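Local atomic coordinates of SsRai1 (Scheffersomyces stipitis, PDB entry 5BTO), a protein that removes the entire NAD cap from the 5' end of RNAs with a divalent metal ion, and binds and stimulates the exoribonuclease RAT1. Residues 28-32 against 93-97; 85-90 against 111-115; 180-184 against 210-214; 215-220 against 232-236; 235-241 against 252-257. All coordinates share one frame; numbering follows the deposited sequence.

Overall arrangement
Along the chain, strand 27-34 comes first, and contact 1 closes the loop from it to helix 87-101. Contact 2 crosses contact 1: it opens at the start of that same helix and closes at strand 111-114, so one helix is held against two strands of the large mixed sheet. Contact 3 follows in series and brings the loop ahead of strand 216-225 back to helix 169-188. Directly after it, contact 4 closes the hairpin of strands 216-225 and 228-235, whose outer neighbours are strands 27-34 and 111-114. Contact 5 starts on the residues where contact 4 ends and leads into the four-stranded sheet and the metal-binding residues.

Contact 1: 28-32 against 93-97; sequences EIFAF and ALTKY
Strand segment 28-32 and helix segment 93-97 meet through F30, Y97 and A93, their axes 9.0 Å apart at closest approach and their N-to-C directions 130° apart. No hydrogen bond crosses, and the CA atoms of F30 and Y97 are 6.8 Å apart, a spacing filled by side chains. The contact illustrates how a helix is laid on a sheet through a few aromatic groups. F30 is the central group: with CG set between its backbone N and carbonyl carbon (chi1 60°), its ring reaches the helix backbone. CE2 of F30 lies 3.5 Å from CB of A93, CZ approaches CA of L94, and the carbonyl O of A93 sits over one ring face, offset toward the rim. CD1 of F30 meets CB of Y97 at 3.5 Å. The rings of F30 and Y97 are tilted by 26° but slid apart, with 5.3 Å between centroids, and so barely overlap. I29 supplies a CH-pi contact, its CD1 lying over one face of the Y97 ring, 4.1 Å from the centroid. Replacing Y97 by alanine would probably leave the I29 methyl without its aromatic partner and open a gap beside F30. F32 extends the contact by placing CD1 3.6 Å from CB of A93. I29 and F30 both face V220 in a classic beta bulge, which turns two consecutive side chains toward the helix. Around the contact, strand 216-225 pairs with 28-32 in the large sheet, L231 of strand 228-235 touches I29 and L94, and helix 392-400 packs F394 and R398 against L94.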
# COMPACT_ATOMS: atom_id res chain seq x y z
N GLU A 28 20.58 20.10 15.72
CA GLU A 28 19.89 21.36 15.93
C GLU A 28 20.58 22.47 15.14
O GLU A 28 21.82 22.59 15.16
CB GLU A 28 19.86 21.76 17.41
CG GLU A 28 19.10 23.07 17.65
CD GLU A 28 19.02 23.45 19.12
OE1 GLU A 28 18.26 22.81 19.88
OE2 GLU A 28 19.72 24.41 19.51
N ILE A 29 19.79 23.31 14.47
CA ILE A 29 20.36 24.47 13.79
C ILE A 29 19.91 25.81 14.38
O ILE A 29 20.62 26.81 14.27
CB ILE A 29 20.15 24.44 12.25
CG1 ILE A 29 18.69 24.17 11.91
CG2 ILE A 29 21.05 23.40 11.62
CD1 ILE A 29 18.32 24.59 10.47
N PHE A 30 18.74 25.84 15.01
CA PHE A 30 18.30 27.02 15.75
C PHE A 30 17.19 26.67 16.72
O PHE A 30 16.67 25.55 16.70
CB PHE A 30 17.88 28.18 14.81
CG PHE A 30 16.73 27.87 13.87
CD1 PHE A 30 16.98 27.33 12.61
CD2 PHE A 30 15.42 28.17 14.21
CE1 PHE A 30 15.94 27.07 11.72
CE2 PHE A 30 14.36 27.91 13.31
CZ PHE A 30 14.63 27.37 12.08
N ALA A 31 16.83 27.61 17.59
CA ALA A 31 15.73 27.39 18.52
C ALA A 31 14.91 28.65 18.63
O ALA A 31 15.36 29.73 18.25
CB ALA A 31 16.27 26.95 19.89
N PHE A 32 13.69 28.52 19.13
CA PHE A 32 12.91 29.68 19.53
C PHE A 32 12.04 29.30 20.72
O PHE A 32 12.00 28.13 21.11
CB PHE A 32 12.12 30.29 18.36
CG PHE A 32 11.04 29.40 17.77
CD1 PHE A 32 11.35 28.43 16.83
CD2 PHE A 32 9.71 29.59 18.12
CE1 PHE A 32 10.36 27.64 16.26
CE2 PHE A 32 8.70 28.80 17.55
CZ PHE A 32 9.02 27.83 16.63
N ALA A 93 11.41 32.31 12.69
CA ALA A 93 12.69 31.82 13.21
C ALA A 93 13.60 31.35 12.08
O ALA A 93 14.80 31.57 12.11
CB ALA A 93 12.46 30.69 14.22
N LEU A 94 13.02 30.70 11.07
CA LEU A 94 13.81 30.19 9.95
C LEU A 94 14.42 31.32 9.13
O LEU A 94 15.57 31.25 8.69
CB LEU A 94 12.94 29.31 9.04
CG LEU A 94 13.61 28.78 7.77
CD1 LEU A 94 14.82 27.91 8.07
CD2 LEU A 94 12.57 28.00 6.94
N THR A 95 13.64 32.38 8.94
CA THR A 95 14.12 33.54 8.20
C THR A 95 15.36 34.12 8.90
O THR A 95 16.36 34.43 8.26
CB THR A 95 13.03 34.61 8.08
OG1 THR A 95 11.94 34.08 7.30
CG2 THR A 95 13.57 35.86 7.38
N LYS A 96 15.27 34.25 10.21
CA LYS A 96 16.37 34.80 10.99
C LYS A 96 17.61 33.91 10.85
O LYS A 96 18.72 34.40 10.67
CB LYS A 96 15.95 34.92 12.45
CG LYS A 96 17.00 35.54 13.38
CD LYS A 96 16.42 35.63 14.78
CE LYS A 96 17.42 36.26 15.76
NZ LYS A 96 17.81 37.64 15.33
N TYR A 97 17.40 32.60 10.92
CA TYR A 97 18.51 31.67 10.73
C TYR A 97 19.16 31.80 9.34
O TYR A 97 20.39 31.84 9.22
CB TYR A 97 18.05 30.23 10.99
CG TYR A 97 19.08 29.22 10.55
CD1 TYR A 97 20.18 28.93 11.36
CD2 TYR A 97 18.99 28.58 9.32
CE1 TYR A 97 21.13 28.04 10.97
CE2 TYR A 97 19.95 27.67 8.91
CZ TYR A 97 21.03 27.41 9.75
OH TYR A 97 22.00 26.51 9.38

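Contact 2: 85-90 against 111-115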
# COMPACT_ATOMS: atom_id res chain seq x y z
N SER A 85 -0.46 24.41 16.25
CA SER A 85 0.83 24.50 15.59
C SER A 85 0.83 25.61 14.56
O SER A 85 -0.06 25.67 13.71
CB SER A 85 1.20 23.17 14.92
OG SER A 85 1.87 22.31 15.83
N ASP A 86 1.85 26.46 14.62
CA ASP A 86 1.86 27.71 13.88
C ASP A 86 3.07 27.80 12.96
O ASP A 86 4.21 27.95 13.41
CB ASP A 86 1.87 28.86 14.89
CG ASP A 86 1.87 30.22 14.23
OD1 ASP A 86 1.51 30.31 13.03
OD2 ASP A 86 2.21 31.20 14.92
N MET A 87 2.84 27.73 11.65
CA MET A 87 3.93 27.83 10.71
C MET A 87 4.54 29.24 10.72
O MET A 87 5.70 29.42 10.38
CB MET A 87 3.46 27.44 9.30
CG MET A 87 4.56 27.39 8.23
SD MET A 87 5.90 26.20 8.51
CE MET A 87 4.99 24.67 8.63
N LYS A 88 3.76 30.23 11.14
CA LYS A 88 4.21 31.62 11.11
C LYS A 88 5.44 31.84 11.98
O LYS A 88 6.43 32.44 11.54
CB LYS A 88 3.09 32.56 11.57
CG LYS A 88 1.83 32.48 10.74
CD LYS A 88 0.74 33.38 11.32
CE LYS A 88 -0.52 33.33 10.47
NZ LYS A 88 -1.07 31.95 10.36
N CYS A 89 5.39 31.38 13.22
CA CYS A 89 6.53 31.55 14.12
C CYS A 89 7.74 30.73 13.65
O CYS A 89 8.87 31.20 13.73
CB CYS A 89 6.16 31.25 15.59
SG CYS A 89 5.44 29.63 15.96
N LEU A 90 7.50 29.52 13.17
CA LEU A 90 8.57 28.71 12.60
C LEU A 90 9.24 29.45 11.44
O LEU A 90 10.47 29.51 11.36
CB LEU A 90 8.04 27.34 12.15
CG LEU A 90 9.05 26.41 11.45
CD1 LEU A 90 10.33 26.28 12.29
CD2 LEU A 90 8.42 25.03 11.17
N ILE A 111 11.74 19.29 3.05
CA ILE A 111 10.49 19.44 3.78
C ILE A 111 10.70 20.24 5.06
O ILE A 111 11.69 20.04 5.76
CB ILE A 111 9.90 18.05 4.16
CG1 ILE A 111 9.55 17.23 2.91
CG2 ILE A 111 8.65 18.21 5.05
CD1 ILE A 111 9.28 15.76 3.24
N ILE A 112 9.76 21.14 5.36
CA ILE A 112 9.82 21.97 6.57
C ILE A 112 8.52 21.76 7.33
O ILE A 112 7.44 22.00 6.79
CB ILE A 112 9.99 23.46 6.20
CG1 ILE A 112 11.38 23.69 5.59
CG2 ILE A 112 9.75 24.37 7.42
CD1 ILE A 112 11.52 25.01 4.82
N THR A 113 8.59 21.29 8.58
CA THR A 113 7.37 20.95 9.29
C THR A 113 7.61 20.82 10.78
O THR A 113 8.70 21.14 11.27
CB THR A 113 6.76 19.64 8.73
OG1 THR A 113 5.43 19.45 9.24
CG2 THR A 113 7.63 18.45 9.06
N TYR A 114 6.59 20.37 11.50
CA TYR A 114 6.67 20.15 12.95
C TYR A 114 6.78 18.67 13.29
O TYR A 114 6.15 17.81 12.68
CB TYR A 114 5.45 20.74 13.66
CG TYR A 114 5.55 22.21 13.97
CD1 TYR A 114 6.22 22.66 15.11
CD2 TYR A 114 4.96 23.16 13.16
CE1 TYR A 114 6.32 24.00 15.40
CE2 TYR A 114 5.05 24.52 13.45
CZ TYR A 114 5.73 24.93 14.57
OH TYR A 114 5.84 26.27 14.87
N ARG A 115 7.56 18.37 14.34
CA ARG A 115 7.76 17.01 14.79
C ARG A 115 6.47 16.29 15.10
O ARG A 115 6.33 15.11 14.79
CB ARG A 115 8.63 17.00 16.07
CG ARG A 115 8.52 15.69 16.86
CD ARG A 115 9.03 15.80 18.29
NE ARG A 115 8.13 16.54 19.18
CZ ARG A 115 8.55 17.28 20.21
NH1 ARG A 115 9.85 17.39 20.46
NH2 ARG A 115 7.67 17.91 20.97
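Y114 carries one polar bond across to segment 85-90: its hydroxyl donates to the carbonyl O of D86, with OH and O 2.8 Å apart. The hydroxyl stands above the carbonyl plane of D86, 44° out of it, although that oxygen lies at the edge of the tyrosine ring and in the ring plane. A second polar bond stays within the helix start, where OD1 of D86 accepts from N of K88 at 2.9 Å and caps the helix. Ring contacts come next. CG of Y114 is anti to its carbonyl carbon (chi1 -85°), a setting that sends the ring across to the helix start. There OG of S85 sits over one face, 4.1 Å above the plane, and CD2 of L90 over the opposite face, each offset toward the rim. A phenylalanine in place of Y114 would probably leave the D86 carbonyl without its hydroxyl donor and the ring without the bond that fixes its outer end. The arrangement is a junction of helix 87-101 with strand 111-114 of the large sheet, and it holds part of the substrate-binding site, since Y114 and R115 both bind substrate. Y114 is itself the N-cap of helix 115-123, and NH1 of R115 hydrogen-bonds the carbonyl O of E235, another substrate-binding residue. Van der Waals contacts complete the interface. CB of L90 lies 3.7 Å from OH of Y114, and CD2 of L90 meets CG2 of I112 at 4.0 Å. M87, its chain bent at chi2 and chi3, brings CE to 4.1 Å from O of I112. F32 of strand 27-34 adds packing against both C89 and Y114.

Contact 3: 180-184 against 210-214; sequences FSGYK and MVNNY
V211 packs its branched side chain against three residues of helix segment 180-184. These apolar contacts divide among its atoms: CG1 meets CB of Y183 at 3.5 Å, CB approaches CE1 of F180 at 3.8 Å, and CG2 rests against CD of K184 at 3.8 Å. With CG1 anti to the backbone N (chi1 175°), the two methyls are spread so that each finds a different helix residue. The K184 chain, bent at chi2, crosses V211 at about a right angle. This is a case of an irregular segment, 210-214, passing across helix 169-188 and touching it mainly through V211 and N213, just before the chain enters strand 216-225. The same helix carries E186, a ligand of the divalent metal, close to Y183. The second kind of interaction is CH-pi: CB of N213 stands over one face of the Y183 ring, offset toward the rim, at 3.8 Å from the centroid, with the asparagine amide turned 85° from the ring plane. The N213 amide oxygen is bonded to N of I78. Within the loop, OD1 of N212 accepts a weak bond from N of Y214 and another bond from N of E215. F180 also meets the rings of F75 and Y72 edge-to-face.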
# COMPACT_ATOMS: atom_id res chain seq x y z
N PHE A 180 -3.11 18.33 33.75
CA PHE A 180 -2.35 19.23 34.62
C PHE A 180 -1.13 18.53 35.21
O PHE A 180 -0.05 19.11 35.26
CB PHE A 180 -3.24 19.75 35.75
CG PHE A 180 -2.49 20.50 36.81
CD1 PHE A 180 -2.15 21.83 36.63
CD2 PHE A 180 -2.12 19.87 37.99
CE1 PHE A 180 -1.46 22.52 37.61
CE2 PHE A 180 -1.42 20.56 38.97
CZ PHE A 180 -1.09 21.88 38.78
N SER A 181 -1.32 17.29 35.64
CA SER A 181 -0.26 16.53 36.30
C SER A 181 1.03 16.43 35.49
O SER A 181 2.12 16.37 36.06
CB SER A 181 -0.76 15.13 36.70
OG SER A 181 -0.95 14.29 35.57
N GLY A 182 0.92 16.43 34.16
CA GLY A 182 2.09 16.37 33.30
C GLY A 182 2.90 17.65 33.40
O GLY A 182 4.13 17.62 33.54
N TYR A 183 2.21 18.78 33.33
CA TYR A 183 2.85 20.08 33.49
C TYR A 183 3.39 20.26 34.91
O TYR A 183 4.45 20.85 35.11
CB TYR A 183 1.89 21.22 33.14
CG TYR A 183 1.42 21.19 31.70
CD1 TYR A 183 2.25 21.61 30.67
CD2 TYR A 183 0.15 20.73 31.37
CE1 TYR A 183 1.83 21.59 29.35
CE2 TYR A 183 -0.28 20.69 30.05
CZ TYR A 183 0.56 21.13 29.05
OH TYR A 183 0.15 21.10 27.74
N LYS A 184 2.66 19.74 35.90
CA LYS A 184 3.12 19.83 37.29
C LYS A 184 4.41 19.04 37.47
O LYS A 184 5.34 19.50 38.13
CB LYS A 184 2.04 19.30 38.24
CG LYS A 184 2.44 19.28 39.72
CD LYS A 184 2.63 20.69 40.29
CE LYS A 184 2.80 20.66 41.81
NZ LYS A 184 2.75 22.01 42.43
N MET A 210 3.82 28.18 40.70
CA MET A 210 2.69 28.16 39.78
C MET A 210 3.04 27.40 38.50
O MET A 210 4.18 27.46 38.03
CB MET A 210 2.24 29.58 39.45
CG MET A 210 1.01 29.65 38.55
SD MET A 210 0.42 31.35 38.34
CE MET A 210 -0.99 31.09 37.27
N VAL A 211 2.06 26.70 37.95
CA VAL A 211 2.26 25.90 36.74
C VAL A 211 1.51 26.50 35.56
O VAL A 211 0.38 26.98 35.70
CB VAL A 211 1.77 24.45 36.95
CG1 VAL A 211 1.88 23.66 35.65
CG2 VAL A 211 2.57 23.78 38.05
N ASN A 212 2.15 26.48 34.39
CA ASN A 212 1.57 27.04 33.18
C ASN A 212 1.96 26.24 31.94
O ASN A 212 2.94 25.49 31.95
CB ASN A 212 1.99 28.50 33.00
CG ASN A 212 3.39 28.64 32.42
OD1 ASN A 212 3.58 28.58 31.20
ND2 ASN A 212 4.38 28.83 33.28
N ASN A 213 1.19 26.41 30.86
CA ASN A 213 1.56 25.78 29.60
C ASN A 213 1.80 26.80 28.48
O ASN A 213 1.80 26.45 27.30
CB ASN A 213 0.54 24.71 29.18
CG ASN A 213 -0.80 25.30 28.76
OD1 ASN A 213 -1.02 26.51 28.86
ND2 ASN A 213 -1.69 24.45 28.28
N TYR A 214 2.00 28.05 28.88
CA TYR A 214 2.40 29.09 27.94
C TYR A 214 3.84 28.91 27.50
O TYR A 214 4.17 29.02 26.32
CB TYR A 214 2.25 30.48 28.57
CG TYR A 214 0.84 31.02 28.51
CD1 TYR A 214 -0.13 30.58 29.40
CD2 TYR A 214 0.49 31.98 27.58
CE1 TYR A 214 -1.42 31.07 29.35
CE2 TYR A 214 -0.80 32.49 27.52
CZ TYR A 214 -1.75 32.03 28.41
OH TYR A 214 -3.03 32.52 28.36

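Contact 4: 215-220 against 232-236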
# COMPACT_ATOMS: atom_id res chain seq x y z
N GLU A 215 4.71 28.62 28.47
CA GLU A 215 6.14 28.55 28.20
C GLU A 215 6.50 27.32 27.40
O GLU A 215 6.18 26.19 27.79
CB GLU A 215 6.93 28.59 29.51
CG GLU A 215 6.87 29.92 30.23
CD GLU A 215 7.56 29.88 31.58
OE1 GLU A 215 7.20 29.02 32.40
OE2 GLU A 215 8.46 30.72 31.81
N GLN A 216 7.17 27.54 26.27
CA GLN A 216 7.63 26.47 25.40
C GLN A 216 9.02 26.76 24.88
O GLN A 216 9.31 27.89 24.48
CB GLN A 216 6.70 26.31 24.19
CG GLN A 216 5.31 25.82 24.50
CD GLN A 216 4.51 25.61 23.23
OE1 GLN A 216 4.79 26.21 22.20
NE2 GLN A 216 3.51 24.74 23.31
N TYR A 217 9.88 25.74 24.87
CA TYR A 217 11.20 25.84 24.27
C TYR A 217 11.21 24.94 23.04
O TYR A 217 10.91 23.74 23.13
CB TYR A 217 12.27 25.40 25.27
CG TYR A 217 13.68 25.33 24.70
CD1 TYR A 217 14.38 26.49 24.40
CD2 TYR A 217 14.30 24.12 24.46
CE1 TYR A 217 15.66 26.44 23.88
CE2 TYR A 217 15.59 24.06 23.94
CZ TYR A 217 16.26 25.22 23.65
OH TYR A 217 17.54 25.17 23.15
N ILE A 218 11.50 25.52 21.87
CA ILE A 218 11.35 24.78 20.62
C ILE A 218 12.69 24.64 19.93
O ILE A 218 13.33 25.64 19.59
CB ILE A 218 10.38 25.49 19.64
CG1 ILE A 218 9.06 25.84 20.33
CG2 ILE A 218 10.14 24.64 18.38
CD1 ILE A 218 8.27 24.64 20.75
N SER A 219 13.12 23.40 19.74
CA SER A 219 14.34 23.10 19.00
C SER A 219 13.99 22.85 17.54
O SER A 219 13.01 22.17 17.23
CB SER A 219 15.04 21.87 19.60
OG SER A 219 16.13 21.45 18.80
N VAL A 220 14.78 23.41 16.63
CA VAL A 220 14.58 23.15 15.21
C VAL A 220 15.81 22.46 14.65
O VAL A 220 16.93 22.98 14.75
CB VAL A 220 14.28 24.43 14.42
CG1 VAL A 220 13.83 24.07 12.99
CG2 VAL A 220 13.20 25.24 15.12
N LEU A 232 12.74 19.86 11.13
CA LEU A 232 11.65 19.58 12.07
C LEU A 232 11.74 20.47 13.29
O LEU A 232 12.79 20.56 13.94
CB LEU A 232 11.71 18.13 12.57
CG LEU A 232 11.56 16.94 11.64
CD1 LEU A 232 11.47 15.64 12.46
CD2 LEU A 232 10.32 17.14 10.80
N ALA A 233 10.62 21.10 13.64
CA ALA A 233 10.55 21.89 14.87
C ALA A 233 9.83 21.08 15.95
O ALA A 233 8.79 20.47 15.69
CB ALA A 233 9.82 23.20 14.61
N GLY A 234 10.38 21.07 17.17
CA GLY A 234 9.77 20.32 18.24
C GLY A 234 10.04 20.89 19.62
O GLY A 234 11.16 21.29 19.92
N GLU A 235 9.01 20.91 20.46
CA GLU A 235 9.20 21.30 21.86
C GLU A 235 10.10 20.32 22.59
O GLU A 235 10.01 19.10 22.41
CB GLU A 235 7.86 21.42 22.61
CG GLU A 235 8.05 22.00 24.03
CD GLU A 235 6.77 22.16 24.81
OE1 GLU A 235 5.69 21.84 24.27
OE2 GLU A 235 6.84 22.60 25.99
N VAL A 236 10.97 20.88 23.43
CA VAL A 236 11.91 20.11 24.23
C VAL A 236 11.68 20.47 25.69
O VAL A 236 11.55 21.65 26.03
CB VAL A 236 13.37 20.43 23.81
CG1 VAL A 236 14.37 20.01 24.90
CG2 VAL A 236 13.69 19.80 22.45
O HOH W 1 9.50 23.44 26.57
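E235 runs out fully extended, CG anti to its backbone N (chi1 -173°) and chi2 179°, and its carboxylate thereby arrives beside Q216 on the neighbouring strand. The two side chains cross at about a right angle, CD of E235 lying 4.0 Å from CG of Q216. I218 has CG1 anti to its carbonyl carbon, and a further bend at chi2 (-65°) carries CD1 to 3.7 Å from CB of E235. These residues belong to the beta hairpin of strands 216-225 and 228-235, an antiparallel pairing that carries a substrate-binding glutamate, E235. S219 and G234 form the hydrogen-bonded pair: N of G234 donates to O of S219 and N of S219 to O of G234, both at 2.9 Å. I218 with E235 and V220 with A233 are the non-hydrogen-bonded pairs on either side. A further bond runs from N of V236 to O of Y217, nearly along the C=O axis of the tyrosine. On the face of I218 and V220, CB of A233 lies 4.0 Å from CG2 of I218 and from CG2 of V220. On the face of S219, its CB touches CG2 of V236 at 3.8 Å, and the V236 side chain lies beside that of Y217, its CB near the plane of the ring at the CD2 edge. One water bridges the two segments, accepting from N of Y217 and donating to OE2 of E235 at 2.8 Å and to O of V236. Strand 27-34 continues the sheet beyond 216-220; there OG of S219 bonds E28, while OH of Y217 bonds that of Y254.

Contact 5: 235-241 against 252-257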
# COMPACT_ATOMS: atom_id res chain seq x y z
N GLU A 235 9.01 20.91 20.46
CA GLU A 235 9.20 21.30 21.86
C GLU A 235 10.10 20.32 22.59
O GLU A 235 10.01 19.10 22.41
CB GLU A 235 7.86 21.42 22.61
CG GLU A 235 8.05 22.00 24.03
CD GLU A 235 6.77 22.16 24.81
OE1 GLU A 235 5.69 21.84 24.27
OE2 GLU A 235 6.84 22.60 25.99
N VAL A 236 10.97 20.88 23.43
CA VAL A 236 11.91 20.11 24.23
C VAL A 236 11.68 20.47 25.69
O VAL A 236 11.55 21.65 26.03
CB VAL A 236 13.37 20.43 23.81
CG1 VAL A 236 14.37 20.01 24.90
CG2 VAL A 236 13.69 19.80 22.45
N ASP A 237 11.60 19.45 26.55
CA ASP A 237 11.18 19.69 27.92
C ASP A 237 12.29 20.26 28.81
O ASP A 237 12.04 21.19 29.57
CB ASP A 237 10.60 18.42 28.55
CG ASP A 237 9.33 17.96 27.85
OD1 ASP A 237 8.60 18.84 27.34
OD2 ASP A 237 9.06 16.74 27.81
N CYS A 238 13.49 19.72 28.69
CA CYS A 238 14.59 20.19 29.54
C CYS A 238 15.95 19.73 29.04
O CYS A 238 16.06 18.92 28.11
CB CYS A 238 14.38 19.74 31.00
SG CYS A 238 14.67 18.00 31.30
N VAL A 239 16.99 20.26 29.67
CA VAL A 239 18.35 19.80 29.49
C VAL A 239 18.69 18.91 30.67
O VAL A 239 18.35 19.25 31.81
CB VAL A 239 19.31 21.02 29.46
CG1 VAL A 239 20.76 20.59 29.55
CG2 VAL A 239 19.06 21.83 28.19
N TRP A 240 19.32 17.76 30.43
CA TRP A 240 19.67 16.89 31.56
C TRP A 240 21.00 17.23 32.22
O TRP A 240 21.18 16.98 33.40
CB TRP A 240 19.59 15.40 31.20
CG TRP A 240 20.56 14.91 30.19
CD1 TRP A 240 20.41 14.93 28.82
CD2 TRP A 240 21.82 14.28 30.44
NE1 TRP A 240 21.51 14.37 28.22
CE2 TRP A 240 22.39 13.97 29.19
CE3 TRP A 240 22.52 13.97 31.61
CZ2 TRP A 240 23.64 13.34 29.08
CZ3 TRP A 240 23.75 13.36 31.50
CH2 TRP A 240 24.30 13.05 30.24
N ASP A 241 21.93 17.80 31.47
CA ASP A 241 23.19 18.19 32.09
C ASP A 241 23.56 19.65 31.84
O ASP A 241 23.50 20.48 32.76
CB ASP A 241 24.32 17.21 31.76
CG ASP A 241 24.55 17.02 30.26
OD1 ASP A 241 23.79 17.56 29.44
OD2 ASP A 241 25.52 16.30 29.91
N SER A 252 21.92 15.90 22.10
CA SER A 252 22.27 14.81 22.99
C SER A 252 22.16 15.22 24.45
O SER A 252 22.24 14.38 25.33
CB SER A 252 23.68 14.29 22.70
OG SER A 252 24.67 15.21 23.11
N HIS A 253 21.97 16.52 24.70
CA HIS A 253 21.86 17.05 26.06
C HIS A 253 20.43 17.32 26.51
O HIS A 253 20.18 17.76 27.64
CB HIS A 253 22.72 18.31 26.20
CG HIS A 253 24.17 18.06 25.96
ND1 HIS A 253 25.02 17.66 26.97
CD2 HIS A 253 24.92 18.14 24.83
CE1 HIS A 253 26.24 17.52 26.47
NE2 HIS A 253 26.21 17.81 25.18
N TYR A 254 19.47 17.04 25.63
CA TYR A 254 18.06 17.26 25.91
C TYR A 254 17.39 16.01 26.47
O TYR A 254 17.88 14.90 26.29
CB TYR A 254 17.31 17.65 24.63
CG TYR A 254 17.65 19.00 24.06
CD1 TYR A 254 18.11 20.04 24.87
CD2 TYR A 254 17.48 19.26 22.71
CE1 TYR A 254 18.41 21.28 24.32
CE2 TYR A 254 17.77 20.49 22.16
CZ TYR A 254 18.23 21.51 22.97
OH TYR A 254 18.52 22.73 22.43
N MET A 255 16.27 16.19 27.15
CA MET A 255 15.54 15.06 27.72
C MET A 255 14.04 15.37 27.69
O MET A 255 13.63 16.52 27.82
CB MET A 255 16.02 14.78 29.16
CG MET A 255 15.52 13.46 29.76
SD MET A 255 16.45 12.92 31.22
CE MET A 255 16.22 14.37 32.24
N GLU A 256 13.24 14.33 27.49
CA GLU A 256 11.79 14.45 27.53
C GLU A 256 11.28 14.06 28.92
O GLU A 256 11.85 13.19 29.57
CB GLU A 256 11.19 13.51 26.48
CG GLU A 256 9.69 13.58 26.34
CD GLU A 256 9.27 14.68 25.38
OE1 GLU A 256 10.15 15.24 24.70
OE2 GLU A 256 8.05 14.96 25.31
N LEU A 257 10.20 14.70 29.36
CA LEU A 257 9.57 14.38 30.66
C LEU A 257 8.10 14.03 30.46
O LEU A 257 7.35 14.83 29.91
CB LEU A 257 9.68 15.58 31.60
CG LEU A 257 11.09 16.07 31.87
CD1 LEU A 257 11.08 17.33 32.72
CD2 LEU A 257 11.90 14.96 32.54
O HOH W 2 11.25 16.62 22.49
O HOH W 3 8.04 17.96 24.61
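D237 turns its carboxylate onto the backbone of L257: CG is anti to the carbonyl carbon (chi1 -64°), and OD2, through its anti lone pair, accepts from N of L257 at 2.8 Å in a bond that is practically straight. E256 bends at chi2 (86°), which brings OE2 to 3.2 Å from OD2 of D237, two acceptors with their carboxylate planes 52° apart. Next along, the strands pair at C238 and M255, N of M255 donating to O of C238 at 2.9 Å, while the return bond is weak. W240 uses its indole edge: NE1 donates to O of S252 at 3.0 Å, in the carbonyl plane and on a lone pair. CE of M255 reaches CB of W240, and SD of M255 makes an oblique Met-aromatic contact with the indole. H253 is gripped by D241, ND1 donating to OD1 at 2.8 Å on the syn side, with ring and carboxylate nearly coplanar. CG1 of V236 lies over one face of the Y254 ring, 3.8 Å from the centroid, in a CH-pi contact. Such closely set acidic groups are characteristic of the PD-(D/E)XK nuclease active site. D237, E256 and L257 bind the divalent metal, as does E186, which lies beside D237. K258 forms a salt bridge with E256, and the gathered negative charge is consistent with a site shaped to hold a cation.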